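Local atomic coordinates of ribonuclease-like 3 (Danio rerio, PDB entry 2VQ9), a protein that cleaves RNA as a secreted member of the pancreatic ribonuclease family, promotes blood-vessel growth and kills bacteria, the last without needing its RNase activity. Residues H78-C83 with E137-Y142; F103-C108 with R128-A133. One frame throughout, in Å; residues are numbered along the deposited sequence. Where two conformers were deposited one is given.

Overall arrangement
Contact 1 joins helix 76-80 and the turn that follows to the start of strand 138-146, and contact 2 joins strands 103-112 and 120-135 of one hairpin. Their centres lie about 12 Å apart. Both segments of contact 2 fall between those of contact 1 in sequence, and strand 120-135 leads directly into strand 138-146, its antiparallel neighbour in the curved sheet of the ribonuclease A fold. The two contacts meet there through backbone hydrogen bonds to A133, A140 N to A133 O at 2.7 Å and A133 N to H141 O at 3.0 Å. Contact 2 thus belongs to the framework of the sheet, while contact 1 fastens a helix beside the strand that carries H141, the proton donor of catalysis.

Contact 1: H78-C83 with E137-Y142; sequences HVRTVC and EWPAHY. Unlike the reference sequence in segment 137-142: A140 (reference Thr).
A water molecule ties R80 to E137: it accepts from R80 NH1 at 2.7 Å and donates to E137 O, also at 2.7 Å, with a longer bond of 3.2 Å to E137 OE1. The carboxylate approaches the guanidinium at its edge, but R80 NH1 and E137 OE1 remain 4.2 Å apart, too far for a salt bridge; the water bridges the two groups. R80 NH2 is held by N77. The R80 chain, bent at its third torsion (-79°), runs alongside W138 in the same direction and brings its guanidinium within 20° of the indole plane. W138 CZ3 lies over one guanidinium face, and R80 CD reaches W138 CZ3 at 3.4 Å; on the indole, E137 CG rests over one face near the rim. Nearer the backbone, R80 CG packs on P139 CD at 3.6 Å. This is where helix 76-80 and the turn that follows meet the beginning of strand 138-146 in the pancreatic ribonuclease fold, with Y30 and F33 of helix 27-37 touching P139. Further along the strand, A133 is paired with two successive residues, A140 and H141, a classic beta bulge that includes the proton donor H141. C83 points toward the strand, its SG 3.6 Å from P139 N and its CB against E137 O; the same sulfur forms the disulfide with C134, linking C83 covalently to strand 120-135.

Contact 2: F103-C108 with R128-A133; sequences FTVITC and RKIVVA
F103 and I130 cross obliquely, with the isoleucine reaching over one face of the phenyl ring. I130 CD1 lies 4.1 Å from the ring centroid and 15° off the ring normal, a CH-pi contact displaced toward the rim, while I130 CG1 sits 3.8 Å from F103 CD2. The first torsion of I130 (59°) sets CG1 between its backbone N and carbonyl carbon; this sends the ethyl arm to the phenyl ring and leaves the other branch, CG2, for V105. That methyl meets V105 CG1 at 3.8 Å, again obliquely, and also approaches F103 CB. The second methyl of V105 serves another partner: CG2 lies 4.0 Å from R128 CG, the extended arginine chain passing it at about a right angle. R128 NE is hydrogen-bonded to S126 OG and NH1 to G145 O. Between the backbones, F103 and R128 form an antiparallel hydrogen-bonded pair, with F103 N to R128 O at 2.8 Å and R128 N to F103 O at 2.9 Å. Past this pair, V105 and T107 bond through their backbones to S126 and K124, so 103-108 stays paired with the earlier part of strand 120-135 while 128-133 runs on beyond it, the N-to-C directions of the two segments 77° apart. I72 of strand 68-72 touches both F103 and I130, and T70, part of the substrate-binding site, touches V105. One reciprocal pair of backbone bonds therefore joins the two segments; the side-chain contacts among F103, V105, R128 and I130 are chiefly between carbons, while the polar end of R128 is hydrogen-bonded outside the two segments.

Contact 1: H78-C83 with E137-Y142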
# COMPACT_ATOMS: atom_id res chain seq x y z
N HIS A 78 -0.45 -10.87 7.85
CA HIS A 78 0.94 -10.50 8.17
C HIS A 78 1.06 -8.98 8.32
O HIS A 78 1.58 -8.48 9.33
CB HIS A 78 1.86 -11.02 7.08
CG HIS A 78 3.32 -10.82 7.33
ND1 HIS A 78 4.27 -11.08 6.37
CD2 HIS A 78 4.00 -10.34 8.41
CE1 HIS A 78 5.48 -10.80 6.85
NE2 HIS A 78 5.33 -10.36 8.09
N VAL A 79 0.56 -8.22 7.33
CA VAL A 79 0.62 -6.75 7.44
C VAL A 79 -0.13 -6.24 8.69
O VAL A 79 0.33 -5.30 9.37
CB VAL A 79 0.14 -6.06 6.16
CG1 VAL A 79 0.07 -4.52 6.36
CG2 VAL A 79 1.08 -6.42 4.99
N ARG A 80 -1.27 -6.83 9.01
CA ARG A 80 -2.02 -6.47 10.23
C ARG A 80 -1.21 -6.45 11.51
O ARG A 80 -1.49 -5.65 12.42
CB ARG A 80 -3.18 -7.42 10.45
CG ARG A 80 -4.45 -6.97 9.83
CD ARG A 80 -5.60 -7.49 10.65
NE ARG A 80 -5.87 -8.88 10.37
CZ ARG A 80 -6.34 -9.74 11.26
NH1 ARG A 80 -6.60 -9.35 12.51
NH2 ARG A 80 -6.56 -11.00 10.90
N THR A 81 -0.21 -7.32 11.60
CA THR A 81 0.58 -7.45 12.84
C THR A 81 1.37 -6.19 13.17
O THR A 81 1.86 -6.06 14.28
CB THR A 81 1.56 -8.64 12.80
OG1 THR A 81 2.58 -8.39 11.81
CG2 THR A 81 0.83 -9.95 12.50
N VAL A 82 1.52 -5.29 12.20
CA VAL A 82 2.17 -4.02 12.46
C VAL A 82 1.35 -3.22 13.48
O VAL A 82 1.92 -2.44 14.25
CB VAL A 82 2.46 -3.23 11.16
CG1 VAL A 82 3.21 -1.94 11.47
CG2 VAL A 82 3.31 -4.08 10.22
N CYS A 83 0.04 -3.46 13.50
CA CYS A 83 -0.88 -2.77 14.43
C CYS A 83 -1.11 -3.49 15.77
O CYS A 83 -1.75 -2.93 16.67
CB CYS A 83 -2.24 -2.57 13.77
SG CYS A 83 -2.23 -1.49 12.34
N GLU A 137 -6.71 -2.24 15.99
CA GLU A 137 -5.92 -3.37 15.53
C GLU A 137 -5.85 -3.48 13.99
O GLU A 137 -5.26 -4.41 13.46
CB GLU A 137 -6.48 -4.67 16.12
CG GLU A 137 -7.97 -4.90 15.87
CD GLU A 137 -8.43 -6.34 16.13
OE1 GLU A 137 -7.60 -7.27 15.96
OE2 GLU A 137 -9.62 -6.54 16.47
N TRP A 138 -6.47 -2.53 13.30
CA TRP A 138 -6.66 -2.66 11.85
C TRP A 138 -5.90 -1.59 11.09
O TRP A 138 -6.07 -0.40 11.36
CB TRP A 138 -8.15 -2.57 11.52
CG TRP A 138 -9.00 -3.60 12.25
CD1 TRP A 138 -9.77 -3.39 13.38
CD2 TRP A 138 -9.14 -4.98 11.93
NE1 TRP A 138 -10.39 -4.56 13.75
CE2 TRP A 138 -10.01 -5.56 12.88
CE3 TRP A 138 -8.62 -5.79 10.91
CZ2 TRP A 138 -10.37 -6.90 12.85
CZ3 TRP A 138 -8.98 -7.13 10.88
CH2 TRP A 138 -9.85 -7.68 11.85
N PRO A 139 -5.05 -2.00 10.12
CA PRO A 139 -4.37 -1.04 9.25
C PRO A 139 -5.39 -0.30 8.39
O PRO A 139 -6.31 -0.91 7.83
CB PRO A 139 -3.47 -1.91 8.34
CG PRO A 139 -3.61 -3.28 8.79
CD PRO A 139 -4.73 -3.40 9.77
N ALA A 140 -5.23 1.01 8.27
CA ALA A 140 -6.17 1.86 7.56
C ALA A 140 -5.55 2.66 6.42
O ALA A 140 -6.25 3.01 5.49
CB ALA A 140 -6.85 2.81 8.55
N HIS A 141 -4.25 2.96 6.50
CA HIS A 141 -3.57 3.83 5.54
C HIS A 141 -2.11 3.44 5.46
O HIS A 141 -1.50 3.09 6.48
CB HIS A 141 -3.69 5.30 6.00
CG HIS A 141 -2.88 6.27 5.21
ND1 HIS A 141 -3.16 6.58 3.89
CD2 HIS A 141 -1.82 7.05 5.55
CE1 HIS A 141 -2.30 7.49 3.46
NE2 HIS A 141 -1.47 7.78 4.44
N TYR A 142 -1.56 3.49 4.25
CA TYR A 142 -0.12 3.34 4.04
C TYR A 142 0.47 4.75 4.02
O TYR A 142 0.21 5.55 3.11
CB TYR A 142 0.22 2.58 2.75
CG TYR A 142 1.71 2.34 2.54
CD1 TYR A 142 2.36 1.28 3.17
CD2 TYR A 142 2.46 3.15 1.69
CE1 TYR A 142 3.72 1.05 2.99
CE2 TYR A 142 3.84 2.93 1.50
CZ TYR A 142 4.45 1.87 2.15
OH TYR A 142 5.80 1.64 2.00
O HOH W 1 -5.39 -7.15 13.63

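Contact 2: F103-C108 with R128-A133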
# COMPACT_ATOMS: atom_id res chain seq x y z
N PHE A 103 9.90 -5.06 5.10
CA PHE A 103 9.02 -5.67 4.11
C PHE A 103 9.53 -5.26 2.71
O PHE A 103 10.12 -4.19 2.53
CB PHE A 103 7.59 -5.15 4.27
CG PHE A 103 6.83 -5.72 5.45
CD1 PHE A 103 5.89 -6.75 5.26
CD2 PHE A 103 7.03 -5.22 6.74
CE1 PHE A 103 5.15 -7.26 6.37
CE2 PHE A 103 6.32 -5.73 7.85
CZ PHE A 103 5.38 -6.75 7.66
N THR A 104 9.31 -6.11 1.73
CA THR A 104 9.52 -5.72 0.37
C THR A 104 8.28 -4.98 -0.11
O THR A 104 7.14 -5.47 0.03
CB THR A 104 9.83 -6.94 -0.50
OG1 THR A 104 11.05 -7.51 -0.01
CG2 THR A 104 9.98 -6.55 -1.98
N VAL A 105 8.51 -3.78 -0.63
CA VAL A 105 7.44 -3.03 -1.28
C VAL A 105 7.75 -2.77 -2.76
O VAL A 105 8.92 -2.64 -3.14
CB VAL A 105 7.12 -1.70 -0.54
CG1 VAL A 105 6.76 -1.99 0.93
CG2 VAL A 105 8.29 -0.68 -0.67
N ILE A 106 6.70 -2.69 -3.57
CA ILE A 106 6.84 -2.28 -4.97
C ILE A 106 6.03 -1.01 -5.17
O ILE A 106 4.83 -0.95 -4.89
CB ILE A 106 6.41 -3.42 -5.96
CG1 ILE A 106 7.40 -4.61 -5.82
CG2 ILE A 106 6.24 -2.85 -7.42
CD1 ILE A 106 8.30 -4.84 -6.95
N THR A 107 6.72 0.04 -5.60
CA THR A 107 6.08 1.33 -5.84
C THR A 107 5.78 1.43 -7.34
O THR A 107 6.67 1.30 -8.17
CB THR A 107 6.99 2.47 -5.35
OG1 THR A 107 7.14 2.34 -3.92
CG2 THR A 107 6.38 3.84 -5.68
N CYS A 108 4.50 1.62 -7.66
CA CYS A 108 4.00 1.74 -9.03
C CYS A 108 3.74 3.22 -9.33
O CYS A 108 2.91 3.86 -8.70
CB CYS A 108 2.67 0.96 -9.16
SG CYS A 108 2.81 -0.81 -8.86
N ARG A 128 11.93 -2.01 2.97
CA ARG A 128 11.73 -0.90 3.91
C ARG A 128 11.01 -1.33 5.15
O ARG A 128 10.30 -2.32 5.14
CB ARG A 128 10.89 0.23 3.27
CG ARG A 128 11.18 0.58 1.80
CD ARG A 128 10.64 1.97 1.43
NE ARG A 128 11.20 2.44 0.15
CZ ARG A 128 11.12 3.68 -0.32
NH1 ARG A 128 10.53 4.65 0.38
NH2 ARG A 128 11.65 3.97 -1.51
N LYS A 129 11.14 -0.56 6.23
CA LYS A 129 10.15 -0.66 7.29
C LYS A 129 8.93 0.15 6.87
O LYS A 129 9.04 1.27 6.35
CB LYS A 129 10.71 -0.13 8.59
CG LYS A 129 12.06 -0.69 8.88
CD LYS A 129 12.01 -1.88 9.76
CE LYS A 129 13.07 -1.62 10.81
NZ LYS A 129 13.04 -0.12 10.96
N ILE A 130 7.75 -0.43 7.06
CA ILE A 130 6.55 0.23 6.58
C ILE A 130 5.90 0.99 7.73
O ILE A 130 5.94 0.53 8.88
CB ILE A 130 5.58 -0.79 5.93
CG1 ILE A 130 5.15 -1.89 6.91
CG2 ILE A 130 6.22 -1.42 4.68
CD1 ILE A 130 3.96 -2.80 6.35
N VAL A 131 5.31 2.13 7.39
CA VAL A 131 4.60 2.96 8.33
C VAL A 131 3.14 2.95 7.93
O VAL A 131 2.78 3.38 6.82
CB VAL A 131 5.17 4.41 8.36
CG1 VAL A 131 4.43 5.25 9.41
CG2 VAL A 131 6.69 4.38 8.63
N VAL A 132 2.30 2.46 8.83
CA VAL A 132 0.88 2.33 8.59
C VAL A 132 0.12 3.09 9.69
O VAL A 132 0.59 3.14 10.83
CB VAL A 132 0.48 0.80 8.52
CG1 VAL A 132 1.29 0.07 7.41
CG2 VAL A 132 0.65 0.12 9.85
N ALA A 133 -1.01 3.71 9.33
CA ALA A 133 -1.98 4.18 10.31
C ALA A 133 -2.85 3.02 10.73
O ALA A 133 -3.39 2.26 9.89
CB ALA A 133 -2.83 5.33 9.75